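Local structure of hypothetical multiheme protein (Ignicoccus hospitalis KIN4/I, 4QO5) at residues H135-R140 / K362-I367. The protein is a membrane-associated octaheme cytochrome c that probably carries electrons or supports heme-based redox chemistry. Sequence-based numbering, arbitrary orientation.
With NAG (2-acetamido-2-deoxy-beta-D-glucopyranose), chain K; HEC (heme c), chain E.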
loop_
_atom_site.group_PDB
_atom_site.type_symbol
_atom_site.label_atom_id
_atom_site.label_comp_id
_atom_site.label_asym_id
_atom_site.label_seq_id
_atom_site.Cartn_x
_atom_site.Cartn_y
_atom_site.Cartn_z
ATOM N N HIS A 135 -26.569 -12.592 10.535
ATOM C CA HIS A 135 -27.948 -12.681 11.002
ATOM C C HIS A 135 -28.723 -11.373 10.836
ATOM O O HIS A 135 -29.804 -11.204 11.396
ATOM C CB HIS A 135 -27.995 -13.159 12.451
ATOM C CG HIS A 135 -27.733 -14.624 12.597
ATOM N ND1 HIS A 135 -28.402 -15.414 13.505
ATOM C CD2 HIS A 135 -26.888 -15.448 11.932
ATOM C CE1 HIS A 135 -27.978 -16.661 13.398
ATOM N NE2 HIS A 135 -27.058 -16.710 12.452
ATOM N N ASN A 136 -28.153 -10.442 10.082
ATOM C CA ASN A 136 -28.889 -9.271 9.629
ATOM C C ASN A 136 -29.319 -9.552 8.195
ATOM O O ASN A 136 -28.463 -9.713 7.311
ATOM C CB ASN A 136 -27.997 -8.020 9.695
ATOM C CG ASN A 136 -28.740 -6.747 9.349
ATOM O OD1 ASN A 136 -29.403 -6.662 8.311
ATOM N ND2 ASN A 136 -28.644 -5.747 10.228
ATOM N N PRO A 137 -30.637 -9.626 7.948
ATOM C CA PRO A 137 -31.081 -10.038 6.612
ATOM C C PRO A 137 -30.607 -9.089 5.514
ATOM O O PRO A 137 -30.290 -9.555 4.423
ATOM C CB PRO A 137 -32.611 -10.053 6.726
ATOM C CG PRO A 137 -32.924 -9.213 7.914
ATOM C CD PRO A 137 -31.767 -9.366 8.858
ATOM N N ILE A 138 -30.541 -7.790 5.797
ATOM C CA ILE A 138 -30.059 -6.834 4.801
ATOM C C ILE A 138 -28.565 -6.992 4.573
ATOM O O ILE A 138 -28.115 -7.057 3.434
ATOM C CB ILE A 138 -30.362 -5.370 5.204
ATOM C CG1 ILE A 138 -31.859 -5.170 5.418
ATOM C CG2 ILE A 138 -29.845 -4.398 4.143
ATOM C CD1 ILE A 138 -32.709 -5.490 4.210
ATOM N N TYR A 139 -27.788 -7.080 5.650
ATOM C CA TYR A 139 -26.341 -7.181 5.489
ATOM C C TYR A 139 -25.970 -8.524 4.874
ATOM O O TYR A 139 -25.019 -8.620 4.103
ATOM C CB TYR A 139 -25.594 -6.981 6.812
ATOM C CG TYR A 139 -25.900 -5.650 7.490
ATOM C CD1 TYR A 139 -26.592 -4.649 6.819
ATOM C CD2 TYR A 139 -25.499 -5.404 8.800
ATOM C CE1 TYR A 139 -26.890 -3.442 7.439
ATOM C CE2 TYR A 139 -25.784 -4.194 9.426
ATOM C CZ TYR A 139 -26.481 -3.224 8.740
ATOM O OH TYR A 139 -26.777 -2.027 9.358
ATOM N N ARG A 140 -26.724 -9.560 5.221
ATOM C CA ARG A 140 -26.462 -10.877 4.648
ATOM C C ARG A 140 -26.758 -10.890 3.151
ATOM O O ARG A 140 -26.111 -11.615 2.379
ATOM C CB ARG A 140 -27.273 -11.945 5.388
ATOM C CG ARG A 140 -27.158 -13.338 4.813
ATOM C CD ARG A 140 -25.710 -13.821 4.806
ATOM N NE ARG A 140 -25.623 -15.254 4.530
ATOM C CZ ARG A 140 -25.935 -16.198 5.415
ATOM N NH1 ARG A 140 -26.353 -15.857 6.628
ATOM N NH2 ARG A 140 -25.823 -17.480 5.090
ATOM N N LYS A 362 -40.015 -1.360 8.624
ATOM C CA LYS A 362 -38.888 -1.358 9.551
ATOM C C LYS A 362 -37.722 -2.085 8.903
ATOM O O LYS A 362 -37.911 -3.141 8.306
ATOM C CB LYS A 362 -39.262 -2.078 10.844
ATOM C CG LYS A 362 -40.385 -1.423 11.629
ATOM C CD LYS A 362 -39.915 -0.150 12.303
ATOM C CE LYS A 362 -40.871 0.267 13.406
ATOM N NZ LYS A 362 -42.261 0.405 12.890
ATOM N N LEU A 363 -36.522 -1.524 9.015
ATOM C CA LEU A 363 -35.330 -2.194 8.514
ATOM C C LEU A 363 -34.376 -2.430 9.677
ATOM O O LEU A 363 -34.369 -1.652 10.631
ATOM C CB LEU A 363 -34.655 -1.336 7.428
ATOM C CG LEU A 363 -35.461 -1.214 6.128
ATOM C CD1 LEU A 363 -34.722 -0.402 5.076
ATOM C CD2 LEU A 363 -35.813 -2.601 5.585
ATOM N N PRO A 364 -33.570 -3.507 9.610
ATOM C CA PRO A 364 -32.571 -3.748 10.658
ATOM C C PRO A 364 -31.317 -2.907 10.416
ATOM O O PRO A 364 -30.265 -3.428 10.043
ATOM C CB PRO A 364 -32.270 -5.243 10.511
ATOM C CG PRO A 364 -32.501 -5.527 9.078
ATOM C CD PRO A 364 -33.614 -4.600 8.624
ATOM N N MET A 365 -31.452 -1.603 10.618
ATOM C CA MET A 365 -30.372 -0.651 10.392
ATOM C C MET A 365 -30.415 0.375 11.512
ATOM O O MET A 365 -31.433 0.481 12.206
ATOM C CB MET A 365 -30.545 0.008 9.028
ATOM C CG MET A 365 -30.194 -0.938 7.872
ATOM S SD MET A 365 -30.804 -0.329 6.302
ATOM C CE MET A 365 -29.593 0.942 5.957
ATOM N N PRO A 366 -29.308 1.105 11.725
ATOM C CA PRO A 366 -29.263 2.054 12.844
ATOM C C PRO A 366 -29.944 3.379 12.540
ATOM O O PRO A 366 -30.302 4.126 13.463
ATOM C CB PRO A 366 -27.759 2.267 13.068
ATOM C CG PRO A 366 -27.113 1.911 11.756
ATOM C CD PRO A 366 -27.973 0.857 11.136
ATOM N N ILE A 367 -30.124 3.665 11.256
ATOM C CA ILE A 367 -30.621 4.971 10.837
ATOM C C ILE A 367 -31.511 4.798 9.600
ATOM O O ILE A 367 -31.336 3.847 8.830
ATOM C CB ILE A 367 -29.413 5.930 10.584
ATOM C CG1 ILE A 367 -29.863 7.379 10.387
ATOM C CG2 ILE A 367 -28.521 5.415 9.430
ATOM C CD1 ILE A 367 -28.704 8.385 10.399
HETATM C C1 NAG K . -27.899 -16.038 2.129
HETATM C C2 NAG K . -29.376 -15.883 2.026
HETATM C C3 NAG K . -30.031 -17.133 2.589
HETATM C C4 NAG K . -29.504 -18.370 1.847
HETATM C C5 NAG K . -27.971 -18.366 1.765
HETATM C C6 NAG K . -27.415 -19.442 0.858
HETATM C C7 NAG K . -30.201 -13.558 2.109
HETATM C C8 NAG K . -30.642 -12.435 3.004
HETATM N N2 NAG K . -29.831 -14.687 2.726
HETATM O O3 NAG K . -31.444 -17.019 2.488
HETATM O O4 NAG K . -29.886 -19.558 2.522
HETATM O O5 NAG K . -27.479 -17.108 1.279
HETATM O O6 NAG K . -28.174 -19.579 -0.335
HETATM O O7 NAG K . -30.196 -13.441 0.884
HETATM FE FE HEC E . -17.008 -6.018 6.974
HETATM C CHA HEC E . -18.135 -3.834 9.440
HETATM C CHB HEC E . -20.173 -6.066 5.677
HETATM C CHC HEC E . -15.932 -8.014 4.385
HETATM C CHD HEC E . -13.793 -5.511 7.939
HETATM N NA HEC E . -18.779 -5.074 7.451
HETATM C C1A HEC E . -19.069 -4.316 8.561
HETATM C C2A HEC E . -20.506 -4.126 8.623
HETATM C C3A HEC E . -21.036 -4.745 7.569
HETATM C C4A HEC E . -19.970 -5.342 6.816
HETATM C CMA HEC E . -22.513 -4.843 7.138
HETATM C CAA HEC E . -21.284 -3.366 9.722
HETATM C CBA HEC E . -21.844 -4.466 10.631
HETATM C CGA HEC E . -22.558 -3.920 11.848
HETATM O O1A HEC E . -23.801 -4.083 11.946
HETATM O O2A HEC E . -21.879 -3.327 12.718
HETATM N NB HEC E . -17.887 -6.868 5.402
HETATM C C1B HEC E . -19.196 -6.749 5.003
HETATM C C2B HEC E . -19.419 -7.541 3.823
HETATM C C3B HEC E . -18.225 -8.008 3.436
HETATM C C4B HEC E . -17.259 -7.657 4.451
HETATM C CMB HEC E . -20.769 -7.571 3.064
HETATM C CAB HEC E . -17.770 -8.826 2.205
HETATM C CBB HEC E . -18.624 -8.825 0.919
HETATM N NC HEC E . -15.253 -6.615 6.233
HETATM C C1C HEC E . -14.980 -7.522 5.235
HETATM C C2C HEC E . -13.604 -7.960 5.361
HETATM C C3C HEC E . -13.064 -7.105 6.242
HETATM C C4C HEC E . -14.075 -6.346 6.879
HETATM C CMC HEC E . -12.920 -8.836 4.279
HETATM C CAC HEC E . -11.675 -6.841 6.799
HETATM C CBC HEC E . -10.666 -6.626 5.631
HETATM N ND HEC E . -16.106 -4.868 8.459
HETATM C C1D HEC E . -14.738 -4.800 8.650
HETATM C C2D HEC E . -14.455 -3.844 9.687
HETATM C C3D HEC E . -15.803 -3.306 10.146
HETATM C C4D HEC E . -16.772 -3.996 9.333
HETATM C CMD HEC E . -13.074 -3.449 10.216
HETATM C CAD HEC E . -16.077 -2.224 11.218
HETATM C CBD HEC E . -15.743 -0.880 10.579
HETATM C CGD HEC E . -16.181 0.266 11.452
HETATM O O1D HEC E . -15.679 1.395 11.226
HETATM O O2D HEC E . -17.014 0.064 12.363
HETATM O O HOH W 1 -16.500 -4.040 5.502
#
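The carboxamide of Asn-136, the N-cap of helix 137-147, both accepts and donates hydrogen bonds. With CG anti to the backbone N (chi1 -175°), Asn-136 OD1 turns back over the helix start and accepts from Tyr-139 N at 3.1 Å, the donor standing above the carbonyl plane, and weakly from Ile-138 N. Asn-136 ND2 reaches across to Pro-364 O at 2.8 Å, nearly straight (167°) and along a lone pair in the carbonyl plane. An alanine here removes both the cap and this link to the inverse gamma turn centred on Pro-364, and would probably leave helix start and turn less firmly joined.

Apolar contacts flank the bond. The Pro-364 ring meets Pro-137 tip to tip, CG to CG at 3.9 Å, while Ile-138 crosses it at about a right angle, its CG1 3.7 Å from Pro-364 CD. Tyr-139 CE1 lies 4.2 Å from Met-365 CG.

In van der Waals contact, Tyr-139 OH approaches Pro-366 CD at 3.6 Å. The Tyr-139 ring lies between Asn-136 ND2, offset over one face, and the heme methyl CMA over the other.

The contact thus joins the first turn of helix 137-147 to the chain leaving strand 362-363, which pairs antiparallel with strand 336-337, while Pro-366 also packs on His-323 of strand 323-324.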